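Local atomic coordinates of fatty acid-binding protein TM_1468 (Thermotoga maritima, PDB entry 1MGP), a protein that binds long-chain fatty acids such as palmitate and may take part in lipid transport or fatty acid metabolism. Residues V28-D33 with L112-S117; L212-C217 with K230-K235; S253-I258 with K277-V282; E270-L275 with V302-E307. All coordinates share one frame; numbering follows the deposited sequence.

Interaction 1. Residues V28-D33 with L112-S117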
loop_
_atom_site.group_PDB
_atom_site.type_symbol
_atom_site.label_atom_id
_atom_site.label_comp_id
_atom_site.label_asym_id
_atom_site.label_seq_id
_atom_site.Cartn_x
_atom_site.Cartn_y
_atom_site.Cartn_z
ATOM N N VAL A 28 15.244 -10.474 11.452
ATOM C CA VAL A 28 14.310 -9.354 11.435
ATOM C C VAL A 28 13.002 -9.693 10.731
ATOM O O VAL A 28 13.002 -10.121 9.577
ATOM C CB VAL A 28 14.929 -8.119 10.727
ATOM C CG1 VAL A 28 13.907 -6.987 10.667
ATOM C CG2 VAL A 28 16.177 -7.654 11.467
ATOM N N LYS A 29 11.886 -9.515 11.432
ATOM C CA LYS A 29 10.577 -9.761 10.837
ATOM C C LYS A 29 10.092 -8.425 10.292
ATOM O O LYS A 29 10.275 -7.389 10.934
ATOM C CB LYS A 29 9.571 -10.246 11.881
ATOM C CG LYS A 29 8.178 -10.537 11.311
ATOM C CD LYS A 29 8.190 -11.789 10.429
ATOM C CE LYS A 29 6.806 -12.081 9.845
ATOM N NZ LYS A 29 6.791 -13.373 9.092
ATOM N N ILE A 30 9.502 -8.439 9.104
ATOM C CA ILE A 30 8.964 -7.214 8.531
ATOM C C ILE A 30 7.444 -7.318 8.559
ATOM O O ILE A 30 6.872 -8.344 8.180
ATOM C CB ILE A 30 9.427 -6.995 7.075
ATOM C CG1 ILE A 30 10.942 -6.776 7.040
ATOM C CG2 ILE A 30 8.712 -5.782 6.477
ATOM C CD1 ILE A 30 11.512 -6.613 5.644
ATOM N N LEU A 31 6.797 -6.257 9.030
ATOM C CA LEU A 31 5.342 -6.210 9.108
ATOM C C LEU A 31 4.803 -4.934 8.468
ATOM O O LEU A 31 5.275 -3.837 8.762
ATOM C CB LEU A 31 4.884 -6.259 10.573
ATOM C CG LEU A 31 3.388 -6.058 10.877
ATOM C CD1 LEU A 31 2.593 -7.276 10.413
ATOM C CD2 LEU A 31 3.188 -5.845 12.381
ATOM N N VAL A 32 3.824 -5.088 7.583
ATOM C CA VAL A 32 3.169 -3.950 6.945
ATOM C C VAL A 32 1.722 -4.123 7.363
ATOM O O VAL A 32 1.363 -5.163 7.913
ATOM C CB VAL A 32 3.254 -4.006 5.401
ATOM C CG1 VAL A 32 4.706 -3.937 4.965
ATOM C CG2 VAL A 32 2.596 -5.280 4.877
ATOM N N ASP A 33 0.886 -3.119 7.136
ATOM C CA ASP A 33 -0.510 -3.277 7.502
ATOM C C ASP A 33 -1.274 -3.649 6.239
ATOM O O ASP A 33 -0.732 -3.552 5.136
ATOM C CB ASP A 33 -1.049 -2.004 8.155
ATOM C CG ASP A 33 -1.030 -0.818 7.233
ATOM O OD1 ASP A 33 -1.851 -0.790 6.293
ATOM O OD2 ASP A 33 -0.200 0.088 7.457
ATOM N N LEU A 112 10.534 -4.958 12.102
ATOM C CA LEU A 112 10.534 -3.713 11.340
ATOM C C LEU A 112 9.127 -3.543 10.774
ATOM O O LEU A 112 8.692 -4.327 9.928
ATOM C CB LEU A 112 11.555 -3.774 10.199
ATOM C CG LEU A 112 11.571 -2.568 9.250
ATOM C CD1 LEU A 112 11.939 -1.310 10.020
ATOM C CD2 LEU A 112 12.561 -2.809 8.114
ATOM N N VAL A 113 8.421 -2.530 11.264
ATOM C CA VAL A 113 7.057 -2.254 10.837
ATOM C C VAL A 113 6.961 -1.030 9.924
ATOM O O VAL A 113 7.461 0.040 10.262
ATOM C CB VAL A 113 6.143 -1.989 12.060
ATOM C CG1 VAL A 113 4.690 -1.831 11.607
ATOM C CG2 VAL A 113 6.287 -3.127 13.074
ATOM N N LEU A 114 6.324 -1.195 8.769
ATOM C CA LEU A 114 6.122 -0.089 7.838
ATOM C C LEU A 114 4.617 0.125 7.726
ATOM O O LEU A 114 3.896 -0.756 7.257
ATOM C CB LEU A 114 6.703 -0.413 6.456
ATOM C CG LEU A 114 8.230 -0.487 6.343
ATOM C CD1 LEU A 114 8.714 -1.832 6.858
ATOM C CD2 LEU A 114 8.649 -0.315 4.888
ATOM N N THR A 115 4.135 1.286 8.166
ATOM C CA THR A 115 2.699 1.568 8.117
ATOM C C THR A 115 2.349 2.601 7.062
ATOM O O THR A 115 3.219 3.333 6.586
ATOM C CB THR A 115 2.179 2.111 9.462
ATOM O OG1 THR A 115 2.612 3.471 9.627
ATOM C CG2 THR A 115 2.715 1.274 10.620
ATOM N N LEU A 116 1.069 2.663 6.703
ATOM C CA LEU A 116 0.622 3.646 5.728
ATOM C C LEU A 116 0.724 5.015 6.390
ATOM O O LEU A 116 0.846 5.119 7.619
ATOM C CB LEU A 116 -0.829 3.402 5.303
ATOM C CG LEU A 116 -1.928 3.904 6.247
ATOM C CD1 LEU A 116 -3.245 4.002 5.492
ATOM C CD2 LEU A 116 -2.048 2.974 7.444
ATOM N N SER A 117 0.669 6.057 5.567
ATOM C CA SER A 117 0.761 7.444 6.013
ATOM C C SER A 117 0.058 7.767 7.334
ATOM O O SER A 117 -1.118 7.447 7.525
ATOM C CB SER A 117 0.206 8.367 4.924
ATOM O OG SER A 117 0.388 9.724 5.282
#

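Interaction 2. Residues L212-C217 with K230-K235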
loop_
_atom_site.group_PDB
_atom_site.type_symbol
_atom_site.label_atom_id
_atom_site.label_comp_id
_atom_site.label_asym_id
_atom_site.label_seq_id
_atom_site.Cartn_x
_atom_site.Cartn_y
_atom_site.Cartn_z
ATOM N N LEU A 212 -20.378 11.304 -16.212
ATOM C CA LEU A 212 -20.225 10.082 -16.977
ATOM C C LEU A 212 -18.830 9.840 -17.562
ATOM O O LEU A 212 -18.284 10.663 -18.313
ATOM C CB LEU A 212 -21.285 10.057 -18.079
ATOM C CG LEU A 212 -21.735 8.714 -18.651
ATOM C CD1 LEU A 212 -22.034 7.706 -17.540
ATOM C CD2 LEU A 212 -22.978 8.975 -19.484
ATOM N N LYS A 213 -18.274 8.684 -17.197
ATOM C CA LYS A 213 -16.962 8.215 -17.634
ATOM C C LYS A 213 -15.784 9.046 -17.119
ATOM O O LYS A 213 -14.655 8.882 -17.581
ATOM C CB LYS A 213 -16.911 8.123 -19.171
ATOM C CG LYS A 213 -18.190 7.572 -19.824
ATOM C CD LYS A 213 -18.681 6.275 -19.180
ATOM C CE LYS A 213 -17.791 5.085 -19.519
ATOM N NZ LYS A 213 -17.859 4.757 -20.956
ATOM N N ILE A 214 -16.043 9.927 -16.157
ATOM C CA ILE A 214 -14.977 10.759 -15.608
ATOM C C ILE A 214 -14.066 9.924 -14.706
ATOM O O ILE A 214 -14.522 9.009 -14.018
ATOM C CB ILE A 214 -15.540 11.940 -14.782
ATOM C CG1 ILE A 214 -14.401 12.882 -14.378
ATOM C CG2 ILE A 214 -16.245 11.424 -13.530
ATOM C CD1 ILE A 214 -13.727 13.563 -15.550
ATOM N N ARG A 215 -12.774 10.229 -14.736
ATOM C CA ARG A 215 -11.801 9.532 -13.908
ATOM C C ARG A 215 -10.927 10.573 -13.221
ATOM O O ARG A 215 -10.382 11.461 -13.874
ATOM C CB ARG A 215 -10.932 8.594 -14.756
ATOM C CG ARG A 215 -11.718 7.504 -15.476
ATOM C CD ARG A 215 -12.637 6.759 -14.509
ATOM N NE ARG A 215 -13.775 6.137 -15.189
ATOM C CZ ARG A 215 -13.665 5.118 -16.030
ATOM N NH1 ARG A 215 -12.469 4.609 -16.288
ATOM N NH2 ARG A 215 -14.742 4.604 -16.606
ATOM N N VAL A 216 -10.815 10.468 -11.901
ATOM C CA VAL A 216 -10.003 11.397 -11.129
ATOM C C VAL A 216 -8.653 10.756 -10.825
ATOM O O VAL A 216 -8.585 9.659 -10.260
ATOM C CB VAL A 216 -10.701 11.777 -9.803
ATOM C CG1 VAL A 216 -9.844 12.767 -9.024
ATOM C CG2 VAL A 216 -12.059 12.382 -10.095
ATOM N N CYS A 217 -7.585 11.444 -11.213
ATOM C CA CYS A 217 -6.228 10.963 -11.003
ATOM C C CYS A 217 -5.624 11.606 -9.770
ATOM O O CYS A 217 -5.717 12.819 -9.583
ATOM C CB CYS A 217 -5.360 11.297 -12.215
ATOM S SG CYS A 217 -6.060 10.716 -13.760
ATOM N N LYS A 230 -8.641 15.418 -13.822
ATOM C CA LYS A 230 -9.888 14.733 -14.137
ATOM C C LYS A 230 -9.899 14.518 -15.645
ATOM O O LYS A 230 -9.689 15.456 -16.408
ATOM C CB LYS A 230 -11.088 15.593 -13.727
ATOM C CG LYS A 230 -11.004 16.109 -12.300
ATOM C CD LYS A 230 -12.267 16.845 -11.880
ATOM C CE LYS A 230 -13.452 15.901 -11.783
ATOM N NZ LYS A 230 -14.661 16.576 -11.226
ATOM N N VAL A 231 -10.131 13.282 -16.073
ATOM C CA VAL A 231 -10.159 12.959 -17.496
ATOM C C VAL A 231 -11.320 12.014 -17.800
ATOM O O VAL A 231 -11.965 11.496 -16.886
ATOM C CB VAL A 231 -8.836 12.291 -17.951
ATOM C CG1 VAL A 231 -7.648 13.211 -17.659
ATOM C CG2 VAL A 231 -8.661 10.960 -17.249
ATOM N N ARG A 232 -11.583 11.795 -19.085
ATOM C CA ARG A 232 -12.670 10.919 -19.516
ATOM C C ARG A 232 -12.106 9.606 -20.054
ATOM O O ARG A 232 -11.327 9.609 -21.003
ATOM C CB ARG A 232 -13.482 11.594 -20.628
ATOM C CG ARG A 232 -13.894 13.033 -20.351
ATOM C CD ARG A 232 -15.155 13.123 -19.508
ATOM N NE ARG A 232 -15.615 14.507 -19.388
ATOM C CZ ARG A 232 -16.792 14.867 -18.881
ATOM N NH1 ARG A 232 -17.638 13.944 -18.444
ATOM N NH2 ARG A 232 -17.125 16.152 -18.812
ATOM N N GLY A 233 -12.493 8.486 -19.453
ATOM C CA GLY A 233 -12.010 7.202 -19.930
ATOM C C GLY A 233 -10.713 6.733 -19.294
ATOM O O GLY A 233 -9.891 7.545 -18.863
ATOM N N ASP A 234 -10.522 5.416 -19.259
ATOM C CA ASP A 234 -9.332 4.811 -18.666
ATOM C C ASP A 234 -8.044 5.064 -19.444
ATOM O O ASP A 234 -6.979 5.215 -18.850
ATOM C CB ASP A 234 -9.545 3.301 -18.505
ATOM C CG ASP A 234 -10.608 2.970 -17.472
ATOM O OD1 ASP A 234 -10.274 2.833 -16.280
ATOM O OD2 ASP A 234 -11.789 2.863 -17.849
ATOM N N LYS A 235 -8.133 5.101 -20.771
ATOM C CA LYS A 235 -6.938 5.327 -21.582
ATOM C C LYS A 235 -6.273 6.651 -21.206
ATOM O O LYS A 235 -5.055 6.711 -21.041
ATOM C CB LYS A 235 -7.287 5.322 -23.079
ATOM C CG LYS A 235 -6.069 5.464 -23.999
ATOM C CD LYS A 235 -6.465 5.357 -25.470
ATOM C CE LYS A 235 -5.242 5.321 -26.389
ATOM N NZ LYS A 235 -4.458 6.593 -26.355
#

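Interaction 3. Residues S253-I258 with K277-V282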
loop_
_atom_site.group_PDB
_atom_site.type_symbol
_atom_site.label_atom_id
_atom_site.label_comp_id
_atom_site.label_asym_id
_atom_site.label_seq_id
_atom_site.Cartn_x
_atom_site.Cartn_y
_atom_site.Cartn_z
ATOM N N SER A 253 13.975 5.590 -17.541
ATOM C CA SER A 253 14.462 5.315 -16.188
ATOM C C SER A 253 14.155 3.869 -15.818
ATOM O O SER A 253 13.214 3.273 -16.351
ATOM C CB SER A 253 13.802 6.249 -15.171
ATOM O OG SER A 253 14.235 7.588 -15.339
ATOM N N LYS A 254 14.944 3.312 -14.904
ATOM C CA LYS A 254 14.761 1.929 -14.467
ATOM C C LYS A 254 13.828 1.869 -13.255
ATOM O O LYS A 254 14.029 2.579 -12.266
ATOM C CB LYS A 254 16.115 1.301 -14.130
ATOM C CG LYS A 254 16.017 -0.154 -13.703
ATOM C CD LYS A 254 17.385 -0.798 -13.489
ATOM C CE LYS A 254 18.176 -0.913 -14.788
ATOM N NZ LYS A 254 18.586 0.421 -15.322
ATOM N N LEU A 255 12.818 1.006 -13.331
ATOM C CA LEU A 255 11.833 0.897 -12.259
ATOM C C LEU A 255 11.476 -0.525 -11.848
ATOM O O LEU A 255 11.803 -1.498 -12.523
ATOM C CB LEU A 255 10.519 1.565 -12.687
ATOM C CG LEU A 255 10.456 2.929 -13.377
ATOM C CD1 LEU A 255 9.052 3.137 -13.945
ATOM C CD2 LEU A 255 10.800 4.031 -12.396
ATOM N N ARG A 256 10.777 -0.604 -10.722
ATOM C CA ARG A 256 10.240 -1.840 -10.179
ATOM C C ARG A 256 8.824 -1.382 -9.871
ATOM O O ARG A 256 8.622 -0.300 -9.310
ATOM C CB ARG A 256 10.964 -2.248 -8.901
ATOM C CG ARG A 256 12.406 -2.628 -9.130
ATOM C CD ARG A 256 13.138 -2.704 -7.815
ATOM N NE ARG A 256 13.339 -4.077 -7.391
ATOM C CZ ARG A 256 13.777 -4.428 -6.188
ATOM N NH1 ARG A 256 14.054 -3.502 -5.276
ATOM N NH2 ARG A 256 13.946 -5.708 -5.907
ATOM N N VAL A 257 7.834 -2.175 -10.250
ATOM C CA VAL A 257 6.471 -1.739 -10.023
ATOM C C VAL A 257 5.524 -2.772 -9.450
ATOM O O VAL A 257 5.708 -3.977 -9.610
ATOM C CB VAL A 257 5.834 -1.222 -11.338
ATOM C CG1 VAL A 257 6.732 -0.181 -11.992
ATOM C CG2 VAL A 257 5.602 -2.378 -12.292
ATOM N N ILE A 258 4.506 -2.265 -8.768
ATOM C CA ILE A 258 3.449 -3.093 -8.222
ATOM C C ILE A 258 2.177 -2.438 -8.741
ATOM O O ILE A 258 1.823 -1.344 -8.315
ATOM C CB ILE A 258 3.409 -3.085 -6.675
ATOM C CG1 ILE A 258 4.619 -3.839 -6.115
ATOM C CG2 ILE A 258 2.108 -3.741 -6.187
ATOM C CD1 ILE A 258 4.650 -3.899 -4.606
ATOM N N LYS A 277 6.309 0.688 -22.188
ATOM C CA LYS A 277 6.719 1.298 -23.447
ATOM C C LYS A 277 7.588 2.548 -23.333
ATOM O O LYS A 277 8.218 2.954 -24.310
ATOM C CB LYS A 277 5.485 1.596 -24.303
ATOM C CG LYS A 277 4.736 0.342 -24.728
ATOM C CD LYS A 277 3.622 0.656 -25.710
ATOM C CE LYS A 277 2.897 -0.615 -26.127
ATOM N NZ LYS A 277 3.843 -1.631 -26.677
ATOM N N SER A 278 7.637 3.160 -22.154
ATOM C CA SER A 278 8.459 4.355 -21.981
ATOM C C SER A 278 9.447 4.266 -20.816
ATOM O O SER A 278 10.150 5.230 -20.512
ATOM C CB SER A 278 7.568 5.593 -21.826
ATOM O OG SER A 278 6.614 5.426 -20.795
ATOM N N TYR A 279 9.501 3.109 -20.164
ATOM C CA TYR A 279 10.417 2.910 -19.045
ATOM C C TYR A 279 10.984 1.506 -19.036
ATOM O O TYR A 279 10.407 0.593 -19.624
ATOM C CB TYR A 279 9.717 3.146 -17.701
ATOM C CG TYR A 279 9.369 4.584 -17.423
ATOM C CD1 TYR A 279 8.157 5.123 -17.852
ATOM C CD2 TYR A 279 10.258 5.413 -16.747
ATOM C CE1 TYR A 279 7.839 6.456 -17.613
ATOM C CE2 TYR A 279 9.950 6.743 -16.504
ATOM C CZ TYR A 279 8.739 7.258 -16.939
ATOM O OH TYR A 279 8.430 8.574 -16.690
ATOM N N GLU A 280 12.120 1.344 -18.361
ATOM C CA GLU A 280 12.762 0.044 -18.232
ATOM C C GLU A 280 12.305 -0.596 -16.921
ATOM O O GLU A 280 12.901 -0.373 -15.870
ATOM C CB GLU A 280 14.285 0.200 -18.234
ATOM C CG GLU A 280 15.040 -1.051 -17.800
ATOM C CD GLU A 280 16.523 -0.981 -18.113
ATOM O OE1 GLU A 280 17.165 0.042 -17.784
ATOM O OE2 GLU A 280 17.051 -1.956 -18.683
ATOM N N VAL A 281 11.238 -1.384 -16.994
ATOM C CA VAL A 281 10.685 -2.056 -15.822
ATOM C C VAL A 281 11.413 -3.375 -15.588
ATOM O O VAL A 281 11.139 -4.365 -16.260
ATOM C CB VAL A 281 9.174 -2.342 -16.017
ATOM C CG1 VAL A 281 8.581 -2.956 -14.754
ATOM C CG2 VAL A 281 8.447 -1.055 -16.381
ATOM N N VAL A 282 12.336 -3.388 -14.631
ATOM C CA VAL A 282 13.096 -4.599 -14.340
ATOM C C VAL A 282 12.314 -5.609 -13.507
ATOM O O VAL A 282 12.730 -6.755 -13.358
ATOM C CB VAL A 282 14.422 -4.270 -13.623
ATOM C CG1 VAL A 282 15.220 -3.276 -14.454
ATOM C CG2 VAL A 282 14.151 -3.717 -12.243
#

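Interaction 4. Residues E270-L275 with V302-E307. With PLM (palmitic acid), chain B.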
loop_
_atom_site.group_PDB
_atom_site.type_symbol
_atom_site.label_atom_id
_atom_site.label_comp_id
_atom_site.label_asym_id
_atom_site.label_seq_id
_atom_site.Cartn_x
_atom_site.Cartn_y
_atom_site.Cartn_z
ATOM N N GLU A 270 -3.450 -3.146 -18.450
ATOM C CA GLU A 270 -3.301 -2.151 -19.509
ATOM C C GLU A 270 -2.338 -1.053 -19.065
ATOM O O GLU A 270 -1.521 -0.568 -19.855
ATOM C CB GLU A 270 -4.665 -1.545 -19.856
ATOM C CG GLU A 270 -4.657 -0.586 -21.039
ATOM C CD GLU A 270 -4.101 -1.219 -22.307
ATOM O OE1 GLU A 270 -4.385 -2.411 -22.554
ATOM O OE2 GLU A 270 -3.391 -0.522 -23.063
ATOM N N LEU A 271 -2.440 -0.664 -17.794
ATOM C CA LEU A 271 -1.571 0.363 -17.232
ATOM C C LEU A 271 -0.105 -0.060 -17.302
ATOM O O LEU A 271 0.753 0.712 -17.737
ATOM C CB LEU A 271 -1.951 0.645 -15.768
ATOM C CG LEU A 271 -0.992 1.558 -14.990
ATOM C CD1 LEU A 271 -0.941 2.932 -15.658
ATOM C CD2 LEU A 271 -1.440 1.679 -13.536
ATOM N N LEU A 272 0.183 -1.283 -16.873
ATOM C CA LEU A 272 1.556 -1.777 -16.883
ATOM C C LEU A 272 2.089 -1.987 -18.298
ATOM O O LEU A 272 3.283 -1.821 -18.542
ATOM C CB LEU A 272 1.670 -3.077 -16.078
ATOM C CG LEU A 272 1.334 -3.007 -14.580
ATOM C CD1 LEU A 272 1.704 -4.330 -13.915
ATOM C CD2 LEU A 272 2.095 -1.869 -13.919
ATOM N N ASN A 273 1.209 -2.358 -19.224
ATOM C CA ASN A 273 1.616 -2.560 -20.610
ATOM C C ASN A 273 2.004 -1.215 -21.215
ATOM O O ASN A 273 2.950 -1.124 -21.997
ATOM C CB ASN A 273 0.474 -3.179 -21.421
ATOM C CG ASN A 273 0.424 -4.692 -21.300
ATOM O OD1 ASN A 273 -0.577 -5.319 -21.640
ATOM N ND2 ASN A 273 1.511 -5.285 -20.825
ATOM N N THR A 274 1.267 -0.174 -20.843
ATOM C CA THR A 274 1.533 1.170 -21.340
ATOM C C THR A 274 2.820 1.709 -20.719
ATOM O O THR A 274 3.618 2.360 -21.394
ATOM C CB THR A 274 0.370 2.127 -21.000
ATOM O OG1 THR A 274 -0.834 1.643 -21.603
ATOM C CG2 THR A 274 0.660 3.532 -21.513
ATOM N N LEU A 275 3.016 1.425 -19.434
ATOM C CA LEU A 275 4.206 1.876 -18.720
ATOM C C LEU A 275 5.489 1.276 -19.300
ATOM O O LEU A 275 6.499 1.966 -19.429
ATOM C CB LEU A 275 4.105 1.512 -17.229
ATOM C CG LEU A 275 5.293 1.951 -16.365
ATOM C CD1 LEU A 275 5.287 3.473 -16.234
ATOM C CD2 LEU A 275 5.218 1.294 -14.981
ATOM N N VAL A 302 -7.554 1.896 -10.352
ATOM C CA VAL A 302 -6.355 1.324 -10.955
ATOM C C VAL A 302 -5.176 2.258 -10.689
ATOM O O VAL A 302 -5.332 3.476 -10.696
ATOM C CB VAL A 302 -6.526 1.170 -12.492
ATOM C CG1 VAL A 302 -5.174 0.881 -13.150
ATOM C CG2 VAL A 302 -7.525 0.054 -12.805
ATOM N N GLY A 303 -3.999 1.689 -10.453
ATOM C CA GLY A 303 -2.833 2.523 -10.216
ATOM C C GLY A 303 -1.591 1.691 -9.991
ATOM O O GLY A 303 -1.605 0.479 -10.203
ATOM N N PHE A 304 -0.499 2.334 -9.594
ATOM C CA PHE A 304 0.714 1.584 -9.321
ATOM C C PHE A 304 1.616 2.185 -8.269
ATOM O O PHE A 304 1.631 3.399 -8.047
ATOM C CB PHE A 304 1.539 1.320 -10.604
ATOM C CG PHE A 304 1.685 2.513 -11.533
ATOM C CD1 PHE A 304 1.601 3.822 -11.066
ATOM C CD2 PHE A 304 1.949 2.306 -12.890
ATOM C CE1 PHE A 304 1.775 4.910 -11.937
ATOM C CE2 PHE A 304 2.124 3.385 -13.768
ATOM C CZ PHE A 304 2.038 4.690 -13.289
ATOM N N GLY A 305 2.334 1.300 -7.588
ATOM C CA GLY A 305 3.301 1.719 -6.598
ATOM C C GLY A 305 4.536 1.700 -7.470
ATOM O O GLY A 305 4.745 0.733 -8.195
ATOM N N ILE A 306 5.334 2.758 -7.437
ATOM C CA ILE A 306 6.521 2.820 -8.280
ATOM C C ILE A 306 7.800 3.018 -7.487
ATOM O O ILE A 306 7.864 3.893 -6.627
ATOM C CB ILE A 306 6.444 4.011 -9.286
ATOM C CG1 ILE A 306 5.234 3.868 -10.218
ATOM C CG2 ILE A 306 7.748 4.096 -10.094
ATOM C CD1 ILE A 306 5.376 2.801 -11.277
ATOM N N GLU A 307 8.809 2.200 -7.775
ATOM C CA GLU A 307 10.111 2.362 -7.143
ATOM C C GLU A 307 11.062 2.787 -8.251
ATOM O O GLU A 307 11.221 2.081 -9.247
ATOM C CB GLU A 307 10.662 1.066 -6.545
ATOM C CG GLU A 307 12.113 1.272 -6.086
ATOM C CD GLU A 307 12.826 0.006 -5.653
ATOM O OE1 GLU A 307 14.022 0.104 -5.302
ATOM O OE2 GLU A 307 12.209 -1.078 -5.657
HETATM C C1 PLM B . -8.129 3.749 8.914
HETATM O O1 PLM B . -7.329 4.094 9.807
HETATM O O2 PLM B . -9.353 3.615 9.122
HETATM C C2 PLM B . -7.585 3.482 7.514
HETATM C C3 PLM B . -7.731 4.670 6.563
HETATM C C4 PLM B . -7.173 4.315 5.194
HETATM C C5 PLM B . -7.295 5.466 4.218
HETATM C C6 PLM B . -6.995 5.039 2.801
HETATM C C7 PLM B . -7.154 6.193 1.826
HETATM C C8 PLM B . -7.092 5.703 0.392
HETATM C C9 PLM B . -5.683 5.816 -0.169
HETATM C CA PLM B . -5.510 4.930 -1.383
HETATM C CB PLM B . -4.142 5.111 -2.003
HETATM C CC PLM B . -3.992 4.203 -3.212
HETATM C CD PLM B . -2.620 4.356 -3.865
HETATM C CE PLM B . -2.488 3.423 -5.080
HETATM C CF PLM B . -1.115 3.516 -5.748
HETATM C CG PLM B . -0.125 2.512 -5.164
#

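Interaction 1. Residues V28-D33 with L112-S117
Strands 28-33 and 112-115 run side by side in parallel, their axes 4.7 Å apart and inclined by 16°, with Ile30 opposite Leu112 and Leu31 opposite Val113. Three bonds stitch the backbones: Leu112 N to Lys29 O at 2.7 Å, Leu31 N to Leu112 O, and Leu114 N to Leu31 O. On one face Ile30 CG2 meets Leu114 CD1 at 4.0 Å, and helix 151-162 packs over both residues. On the opposite face Leu31 and Val113 lie alongside each other, CD2 to CG2. Past the last bridge a side chain takes over. Asp33 holds CG between its backbone N and carbonyl carbon (chi1 63°), which turns OD2 across to Leu116 N, 3.0 Å away, while OD1 is hydrogen-bonded to Thr35 OG1, just beyond the strand. Leu116 CD2 lies 3.4 Å from OD2, the side chains crossing at about a right angle. With an alanine in place of Asp33 both acceptors are gone, and Leu116 N and Thr35 would probably lose the carboxylate that ties the strand ends together. Leu116 touches the bound palmitate and neighbours Ser121, which binds it: this parallel pair of a mixed sheet in an alpha/beta domain delivers its C-terminal ends to the fatty acid site.

Interaction 2. Residues L212-C217 with K230-K235
This is an antiparallel pairing between the open ends of a beta hairpin, strands 214-221 and 224-232, at the margin of a six-stranded mixed sheet. Arg215 and Val231 form a hydrogen-bonded pair: Arg215 N meets Val231 O at 2.6 Å, and Val231 N returns to Arg215 O at 2.9 Å. Ile214 with Arg232 and Val216 with Lys230 are the flanking non-hydrogen-bonded pairs, CA atoms 4.5 Å apart in each. Gly233 N donates to Lys213 O, adding one more backbone bond where the chain leaves the sheet. Gly233 is the N-cap residue of helix 234-246, so the hairpin passes directly into a helix; its phi of 89° with psi of 153° would press a CB against the preceding carbonyl oxygen. That helix packs on the face carrying Arg215, Val231 and Cys217, where Val231 CG2 lies 4.1 Å from Arg215 CB. The Arg215 chain bends at chi2, laying its guanidinium over Gly233 CA and bringing its edge to Asp234 in a salt bridge whose modelled length is doubtful; Asp234 OD1 also bonds Tyr188. On the other face Lys230, bent at chi3, lies beside Val216, its CE 4.1 Å from Val216 CG2, and Arg232 NH1 makes a weak bond to Leu212 O.

Interaction 3. Residues S253-I258 with K277-V282
Lys254 and Glu280 face each other across the strands and form a salt bridge, NZ to OE1 at 2.9 Å. Both side chains leave with CG anti to the backbone N and run the same way; Glu280 stays extended, whereas Lys254 folds at its last two torsions (chi3 -66°, chi4 68°) and brings its ammonium back over the carboxylate, meeting OE1 54° out of that plane. Three backbone bonds fix the register beneath: Glu280 N to Ser253 O at 3.0 Å, Leu255 N to Glu280 O, and Val282 N to Leu255 O. Glu280 N and O bond to the residues before and after Lys254, the pattern that identifies a parallel pair. Outward from the charges, Val282 CG1 presses crosswise on the aliphatic part of Lys254, only 3.3 Å from CG, tighter than a normal carbon contact, and its CG2 reaches Arg256 CG at 3.7 Å. The guanidinium of Arg256 is engaged elsewhere, by Glu159 and Glu307. On the reverse face Leu255 CD1 approaches the Tyr279 ring obliquely, 3.8 Å from CG, while Ser253 O lies at the ring edge. Tyr279 OH bonds Thr249 O. Further along, Val257 CG2 touches Val281 CG1. Strands 254-261 and 280-288, joined through helix 265-275, make a beta-alpha-beta crossover at the sheet edge.

Interaction 4. Residues E270-L275 with V302-E307
Leu271 sits against the Phe304 ring, placing CD2 over one face at 3.5 Å from CD2 of the ring, while its other methyl, CD1, lies 3.6 Å from CE2. The two side chains cross at about a right angle, and both methyls lie on the same side of the ring. The same Leu271 CD2 fills the angle between the ring, Val302 CG1 at 3.8 Å and the carbonyl oxygen of Gly303. Ile306 CD1 lies 3.7 Å from the ring plane on the opposite face, toward the rim, sandwiching Phe304. Phe304 keeps CG between its backbone N and carbonyl carbon (chi1 44°), standing the ring up toward the helix. Cutting Leu271 back to an alanine removes both methyls from this ring face and is likely to leave a gap beside Phe304 and Val302. The contact is looser at Leu272, whose CD2 is 4.3 Å from Phe304 CD2, at the ring edge; Leu275 CD2 touches both the ring and, tip to tip at 4.0 Å, Ile306 CD1. Outside, Glu270 is exposed and Thr274 partly so, its OG1 bonded to Glu270 O, though helix 234-246 covers part of this flank. The axes of 270-275 and 302-307 pass 9.2 Å apart at 53°: the helix lies as an alpha/beta layer over the sheet, while the strand backbone borders the lipid, Phe304 O 3.5 Å from the terminal palmitate carbon CG.

In the fold
Interaction 1 comes first along the chain and belongs to one mixed sheet; interactions 2, 3 and 4 follow and share the second, in which strand 224-232 forms one edge and strand 280-288 the other. The centres of interactions 1 and 2 are about 33 Å apart, on opposite sides of the molecule's centre. Interactions 3 and 4 alternate in sequence and touch, with centres about 9 Å apart: strands 254-261 and 302-308 are neighbours, and Arg256 NH1 reaches Glu307 OE2 at 3.1 Å. Interaction 2 lies about 16 Å from interaction 4, centre to centre. Palmitate joins the two halves, its carboxylate held by Thr88 and Ser121 near interaction 1 and its tail ending at interaction 4.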